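Local coordinates for uncharacterized protein (Vibrio parahaemolyticus, PDB 1ZBP) that is of unknown function but belongs to the ImpE family, possibly linked to type VI secretion, at residues I173-K179 / P191-D197; P207-S213 / L236-C242. All coordinates share one frame; numbering follows the deposited sequence.

Contact 1: I173-K179 / P191-D197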
loop_
_atom_site.group_PDB
_atom_site.type_symbol
_atom_site.label_atom_id
_atom_site.label_comp_id
_atom_site.label_asym_id
_atom_site.label_seq_id
_atom_site.Cartn_x
_atom_site.Cartn_y
_atom_site.Cartn_z
ATOM N N ILE A 173 7.854 -6.151 -13.283
ATOM C CA ILE A 173 7.493 -7.379 -12.580
ATOM C C ILE A 173 7.538 -8.611 -13.470
ATOM O O ILE A 173 7.005 -8.607 -14.580
ATOM C CB ILE A 173 6.061 -7.297 -11.974
ATOM C CG1 ILE A 173 5.990 -6.201 -10.905
ATOM C CG2 ILE A 173 5.679 -8.637 -11.385
ATOM C CD1 ILE A 173 4.578 -5.836 -10.494
ATOM N N ASN A 174 8.177 -9.666 -12.959
ATOM C CA ASN A 174 8.272 -10.947 -13.645
ATOM C C ASN A 174 7.238 -11.890 -12.993
ATOM O O ASN A 174 6.400 -12.467 -13.680
ATOM C CB ASN A 174 9.682 -11.528 -13.517
ATOM C CG ASN A 174 10.758 -10.624 -14.129
ATOM O OD1 ASN A 174 10.658 -10.186 -15.281
ATOM N ND2 ASN A 174 11.799 -10.356 -13.352
ATOM N N THR A 175 7.300 -12.058 -11.676
ATOM C CA THR A 175 6.312 -12.881 -10.984
ATOM C C THR A 175 5.836 -12.103 -9.764
ATOM O O THR A 175 6.581 -11.299 -9.204
ATOM C CB THR A 175 6.876 -14.252 -10.496
ATOM O OG1 THR A 175 8.036 -14.031 -9.687
ATOM C CG2 THR A 175 7.226 -15.165 -11.684
ATOM N N LEU A 176 4.593 -12.319 -9.352
ATOM C CA LEU A 176 4.077 -11.623 -8.169
ATOM C C LEU A 176 3.045 -12.529 -7.528
ATOM O O LEU A 176 2.224 -13.131 -8.213
ATOM C CB LEU A 176 3.447 -10.272 -8.558
ATOM C CG LEU A 176 3.085 -9.233 -7.483
ATOM C CD1 LEU A 176 1.760 -9.573 -6.893
ATOM C CD2 LEU A 176 4.166 -9.160 -6.405
ATOM N N GLU A 177 3.100 -12.648 -6.213
ATOM C CA GLU A 177 2.152 -13.490 -5.512
ATOM C C GLU A 177 1.630 -12.755 -4.291
ATOM O O GLU A 177 2.404 -12.298 -3.443
ATOM C CB GLU A 177 2.814 -14.806 -5.090
ATOM C CG GLU A 177 1.888 -15.772 -4.338
ATOM C CD GLU A 177 2.638 -16.883 -3.593
ATOM O OE1 GLU A 177 1.963 -17.675 -2.882
ATOM O OE2 GLU A 177 3.890 -16.965 -3.711
ATOM N N ILE A 178 0.312 -12.626 -4.215
ATOM C CA ILE A 178 -0.307 -11.955 -3.086
ATOM C C ILE A 178 -0.885 -13.029 -2.178
ATOM O O ILE A 178 -1.760 -13.790 -2.578
ATOM C CB ILE A 178 -1.412 -11.017 -3.553
ATOM C CG1 ILE A 178 -0.857 -10.090 -4.640
ATOM C CG2 ILE A 178 -1.923 -10.186 -2.377
ATOM C CD1 ILE A 178 -1.861 -9.108 -5.163
ATOM N N LYS A 179 -0.366 -13.092 -0.959
ATOM C CA LYS A 179 -0.794 -14.084 0.006
ATOM C C LYS A 179 -2.095 -13.697 0.679
ATOM O O LYS A 179 -2.578 -12.570 0.544
ATOM C CB LYS A 179 0.320 -14.320 1.047
ATOM C CG LYS A 179 1.425 -15.265 0.552
ATOM C CD LYS A 179 2.796 -14.967 1.170
ATOM C CE LYS A 179 2.765 -14.940 2.707
ATOM N NZ LYS A 179 4.122 -14.746 3.346
ATOM N N PRO A 191 1.368 -9.591 2.785
ATOM C CA PRO A 191 2.680 -10.161 2.495
ATOM C C PRO A 191 2.681 -10.592 1.039
ATOM O O PRO A 191 1.690 -11.142 0.545
ATOM C CB PRO A 191 2.761 -11.350 3.451
ATOM C CG PRO A 191 1.899 -10.902 4.621
ATOM C CD PRO A 191 0.717 -10.315 3.890
ATOM N N VAL A 192 3.766 -10.312 0.333
ATOM C CA VAL A 192 3.844 -10.700 -1.064
ATOM C C VAL A 192 5.217 -11.254 -1.397
ATOM O O VAL A 192 6.227 -10.850 -0.808
ATOM C CB VAL A 192 3.542 -9.505 -2.012
ATOM C CG1 VAL A 192 2.118 -8.996 -1.797
ATOM C CG2 VAL A 192 4.540 -8.392 -1.790
ATOM N N GLU A 193 5.233 -12.206 -2.322
ATOM C CA GLU A 193 6.459 -12.838 -2.804
ATOM C C GLU A 193 6.570 -12.360 -4.241
ATOM O O GLU A 193 5.610 -12.481 -4.998
ATOM C CB GLU A 193 6.330 -14.368 -2.805
ATOM C CG GLU A 193 7.231 -15.107 -1.814
ATOM C CD GLU A 193 6.449 -15.730 -0.665
ATOM O OE1 GLU A 193 5.442 -16.432 -0.941
ATOM O OE2 GLU A 193 6.851 -15.529 0.507
ATOM N N PHE A 194 7.722 -11.820 -4.621
ATOM C CA PHE A 194 7.889 -11.327 -5.979
ATOM C C PHE A 194 9.230 -11.695 -6.617
ATOM O O PHE A 194 10.037 -12.442 -6.052
ATOM C CB PHE A 194 7.725 -9.808 -5.986
ATOM C CG PHE A 194 8.633 -9.100 -5.024
ATOM C CD1 PHE A 194 9.994 -8.981 -5.285
ATOM C CD2 PHE A 194 8.135 -8.561 -3.851
ATOM C CE1 PHE A 194 10.845 -8.323 -4.386
ATOM C CE2 PHE A 194 8.975 -7.904 -2.948
ATOM C CZ PHE A 194 10.327 -7.786 -3.214
ATOM N N ASP A 195 9.436 -11.160 -7.815
ATOM C CA ASP A 195 10.643 -11.350 -8.610
ATOM C C ASP A 195 10.553 -10.241 -9.638
ATOM O O ASP A 195 9.939 -10.411 -10.686
ATOM C CB ASP A 195 10.635 -12.716 -9.306
ATOM C CG ASP A 195 11.799 -12.891 -10.283
ATOM O OD1 ASP A 195 11.933 -13.999 -10.851
ATOM O OD2 ASP A 195 12.578 -11.934 -10.493
ATOM N N ILE A 196 11.135 -9.091 -9.315
ATOM C CA ILE A 196 11.098 -7.955 -10.222
ATOM C C ILE A 196 12.514 -7.578 -10.651
ATOM O O ILE A 196 13.481 -7.810 -9.922
ATOM C CB ILE A 196 10.405 -6.712 -9.564
ATOM C CG1 ILE A 196 11.377 -5.976 -8.661
ATOM C CG2 ILE A 196 9.206 -7.159 -8.710
ATOM C CD1 ILE A 196 11.521 -4.512 -9.005
ATOM N N ASP A 197 12.620 -6.999 -11.839
ATOM C CA ASP A 197 13.895 -6.558 -12.375
ATOM C C ASP A 197 14.452 -5.479 -11.462
ATOM O O ASP A 197 13.745 -4.532 -11.117
ATOM C CB ASP A 197 13.689 -5.999 -13.783
ATOM C CG ASP A 197 13.085 -7.024 -14.723
ATOM O OD1 ASP A 197 12.486 -6.629 -15.753
ATOM O OD2 ASP A 197 13.227 -8.231 -14.425
#
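A beta hairpin joins I173-K179 to P191-D197, and its two strands run antiparallel inside the large antiparallel sheet. E177 and E193 form a hydrogen-bonded pair, with E177 N to E193 O at 2.8 Å. The register slips by one between I173 and T175, a beta bulge. There D195 O takes two backbone donors, N174 N at 3.0 Å and T175 N at 3.3 Å. L176, I178, V192 and F194 share one face of the sheet. With L176 CG anti to the backbone N (chi1 -168°), L176 CD2 lies against F194 CB at 3.6 Å. The ring turns off to the side, and the F194 side chain touches L158 of strand 155-159. On the other face E177 and E193 run alongside each other in the same direction. Their carboxylates are steeply twisted against each other, yet E177 OE2 and E193 OE1 come within 3.2 Å. E203 of strand 202-207 brings a third carboxylate near E193. This crowding of like charges would probably favour protonation of one of them. The K179 chain kinks at CG-CD (chi3 54°) and passes across P191. K179 NZ stays 4.0 Å from E193 OE2, beyond a salt bridge, but could still ease the negative charge. Strand 257-260 flanks 173-178, and strand 202-207 flanks 189-196. At the bulge the N174 side chain crosses that of D197 at about a right angle, with amide and carboxylate planes 52° apart. N174 ND2 donates to D197 OD2 at 2.8 Å, in the amide plane but from above that of the carboxylate.

Contact 2: P207-S213 / L236-C242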
loop_
_atom_site.group_PDB
_atom_site.type_symbol
_atom_site.label_atom_id
_atom_site.label_comp_id
_atom_site.label_asym_id
_atom_site.label_seq_id
_atom_site.Cartn_x
_atom_site.Cartn_y
_atom_site.Cartn_z
ATOM N N PRO A 207 0.808 -2.267 0.383
ATOM C CA PRO A 207 -0.376 -1.679 1.003
ATOM C C PRO A 207 -1.547 -2.009 0.064
ATOM O O PRO A 207 -1.490 -1.742 -1.131
ATOM C CB PRO A 207 -0.026 -0.183 1.080
ATOM C CG PRO A 207 0.912 0.020 -0.054
ATOM C CD PRO A 207 1.785 -1.231 0.014
HETATM N N MSE A 208 -2.587 -2.619 0.620
HETATM C CA MSE A 208 -3.771 -3.050 -0.116
HETATM C C MSE A 208 -4.809 -1.938 -0.318
HETATM O O MSE A 208 -5.797 -2.135 -1.018
HETATM C CB MSE A 208 -4.406 -4.229 0.640
HETATM C CG MSE A 208 -4.660 -5.486 -0.174
HETATM SE SE MSE A 208 -3.160 -6.122 -1.240
HETATM C CE MSE A 208 -4.160 -7.456 -2.259
ATOM N N THR A 209 -4.575 -0.773 0.279
ATOM C CA THR A 209 -5.508 0.353 0.180
ATOM C C THR A 209 -4.798 1.613 -0.323
ATOM O O THR A 209 -3.593 1.735 -0.183
ATOM C CB THR A 209 -6.129 0.652 1.564
ATOM O OG1 THR A 209 -7.249 1.531 1.407
ATOM C CG2 THR A 209 -5.113 1.309 2.467
ATOM N N TYR A 210 -5.535 2.549 -0.914
ATOM C CA TYR A 210 -4.910 3.775 -1.398
ATOM C C TYR A 210 -4.426 4.662 -0.263
ATOM O O TYR A 210 -4.943 4.593 0.838
ATOM C CB TYR A 210 -5.874 4.551 -2.299
ATOM C CG TYR A 210 -6.095 3.862 -3.613
ATOM C CD1 TYR A 210 -5.027 3.640 -4.495
ATOM C CD2 TYR A 210 -7.342 3.360 -3.953
ATOM C CE1 TYR A 210 -5.203 2.932 -5.672
ATOM C CE2 TYR A 210 -7.521 2.655 -5.122
ATOM C CZ TYR A 210 -6.455 2.445 -5.973
ATOM O OH TYR A 210 -6.664 1.756 -7.138
ATOM N N VAL A 211 -3.441 5.509 -0.549
ATOM C CA VAL A 211 -2.867 6.391 0.459
ATOM C C VAL A 211 -3.825 7.475 0.962
ATOM O O VAL A 211 -3.740 7.897 2.118
ATOM C CB VAL A 211 -1.537 7.034 -0.058
ATOM C CG1 VAL A 211 -1.822 8.088 -1.122
ATOM C CG2 VAL A 211 -0.755 7.618 1.101
ATOM N N ASP A 212 -4.750 7.905 0.113
ATOM C CA ASP A 212 -5.708 8.933 0.507
ATOM C C ASP A 212 -6.937 8.415 1.262
ATOM O O ASP A 212 -7.729 9.211 1.759
ATOM C CB ASP A 212 -6.177 9.726 -0.718
ATOM C CG ASP A 212 -5.107 10.646 -1.258
ATOM O OD1 ASP A 212 -4.672 11.557 -0.516
ATOM O OD2 ASP A 212 -4.689 10.466 -2.424
ATOM N N SER A 213 -7.104 7.100 1.365
ATOM C CA SER A 213 -8.272 6.565 2.059
ATOM C C SER A 213 -8.495 7.260 3.407
ATOM O O SER A 213 -7.576 7.360 4.228
ATOM C CB SER A 213 -8.159 5.039 2.214
ATOM O OG SER A 213 -6.886 4.646 2.651
ATOM N N LEU A 236 -8.136 10.038 -8.245
ATOM C CA LEU A 236 -7.369 9.379 -7.193
ATOM C C LEU A 236 -8.260 8.315 -6.582
ATOM O O LEU A 236 -9.440 8.272 -6.869
ATOM C CB LEU A 236 -6.939 10.373 -6.120
ATOM C CG LEU A 236 -5.993 11.476 -6.569
ATOM C CD1 LEU A 236 -5.504 12.226 -5.332
ATOM C CD2 LEU A 236 -4.811 10.897 -7.337
ATOM N N GLY A 237 -7.710 7.455 -5.740
ATOM C CA GLY A 237 -8.532 6.412 -5.159
ATOM C C GLY A 237 -8.683 6.502 -3.662
ATOM O O GLY A 237 -7.960 7.242 -2.996
ATOM N N LEU A 238 -9.638 5.746 -3.137
ATOM C CA LEU A 238 -9.898 5.715 -1.710
ATOM C C LEU A 238 -10.376 4.309 -1.376
ATOM O O LEU A 238 -11.341 3.805 -1.967
ATOM C CB LEU A 238 -10.977 6.735 -1.329
ATOM C CG LEU A 238 -10.733 8.201 -1.697
ATOM C CD1 LEU A 238 -11.967 9.034 -1.385
ATOM C CD2 LEU A 238 -9.535 8.720 -0.937
ATOM N N GLY A 239 -9.697 3.670 -0.436
ATOM C CA GLY A 239 -10.085 2.324 -0.062
ATOM C C GLY A 239 -9.346 1.268 -0.865
ATOM O O GLY A 239 -8.263 1.529 -1.371
ATOM N N LEU A 240 -9.950 0.084 -0.985
ATOM C CA LEU A 240 -9.379 -1.067 -1.694
ATOM C C LEU A 240 -8.935 -0.762 -3.138
ATOM O O LEU A 240 -9.681 -0.194 -3.907
ATOM C CB LEU A 240 -10.417 -2.202 -1.687
ATOM C CG LEU A 240 -9.932 -3.568 -2.169
ATOM C CD1 LEU A 240 -8.913 -4.121 -1.162
ATOM C CD2 LEU A 240 -11.113 -4.518 -2.331
ATOM N N LYS A 241 -7.719 -1.140 -3.509
ATOM C CA LYS A 241 -7.253 -0.878 -4.860
ATOM C C LYS A 241 -8.032 -1.714 -5.877
ATOM O O LYS A 241 -8.488 -2.820 -5.572
ATOM C CB LYS A 241 -5.744 -1.155 -4.960
ATOM C CG LYS A 241 -4.884 -0.256 -4.048
ATOM C CD LYS A 241 -3.377 -0.447 -4.263
ATOM C CE LYS A 241 -2.557 0.469 -3.337
ATOM N NZ LYS A 241 -1.075 0.336 -3.562
ATOM N N CYS A 242 -8.179 -1.179 -7.085
ATOM C CA CYS A 242 -8.916 -1.846 -8.164
ATOM C C CYS A 242 -7.952 -1.593 -9.329
ATOM O O CYS A 242 -7.488 -0.481 -9.492
ATOM C CB CYS A 242 -10.299 -1.150 -8.374
ATOM S SG CYS A 242 -11.807 -2.181 -8.880
HETATM O O HOH W 1 -5.231 7.764 -2.913
#
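The backbones of P207-S213 and L236-C242 meet at a single bridge, T209 with L240, and Y210 N donates to G239 O at 2.9 Å. A weaker bond, K241 N to M208 O, lies beside it. From Y210 to S213 the chain makes a type I beta turn, and S213 OG closes back on Y210 O at 2.7 Å. The Y210 ring is clasped between the strand and a lysine. G237 N lies over one face, where the lack of a side chain lets the ring come close: Y210 CD2 is 3.4 Å from G237 C. Over the opposite face K241 CG makes a CH-pi contact, 3.8 Å from the ring centroid and 19° off its normal. The K241 chain is extended beyond CG, which carries NZ past the ring to a weak bond with P207 O and a salt bridge with E157. At the ring's far end C242 N bonds weakly to Y210 OH, whose stronger partner is D147. A water accepts from D212 N and lies within hydrogen-bonding distance of D212 OD2 and G237 O. D212 OD2 also pairs with R151. L238 CD2 packs under the turn, 3.3 Å from D212 O. The contact is buried. Strand 224-228 pairs with 235-239, helix 216-219 touches S213 and L238, and strand 155-159 packs against P207.

How the contacts relate
The two contacts follow one another along the chain, and strand 202-207 leads from contact 1 to contact 2. This strand pairs with 189-196 at the edge of the large sheet, then runs into P207-S213. The two contacts differ in kind: contact 1 is a beta hairpin with one bulge, whereas contact 2 is a loop held against the end of a strand. Their centres are 19 Å apart, but they touch through M208, a selenomethionine, whose CE lies 3.5 Å from I178 CG2. I252 packs on both of these side chains. Strand 155-159 also spans the pair, meeting I173, V192 and F194 in contact 1 and P207 in contact 2. All four segments belong to the ImpE part of the chain.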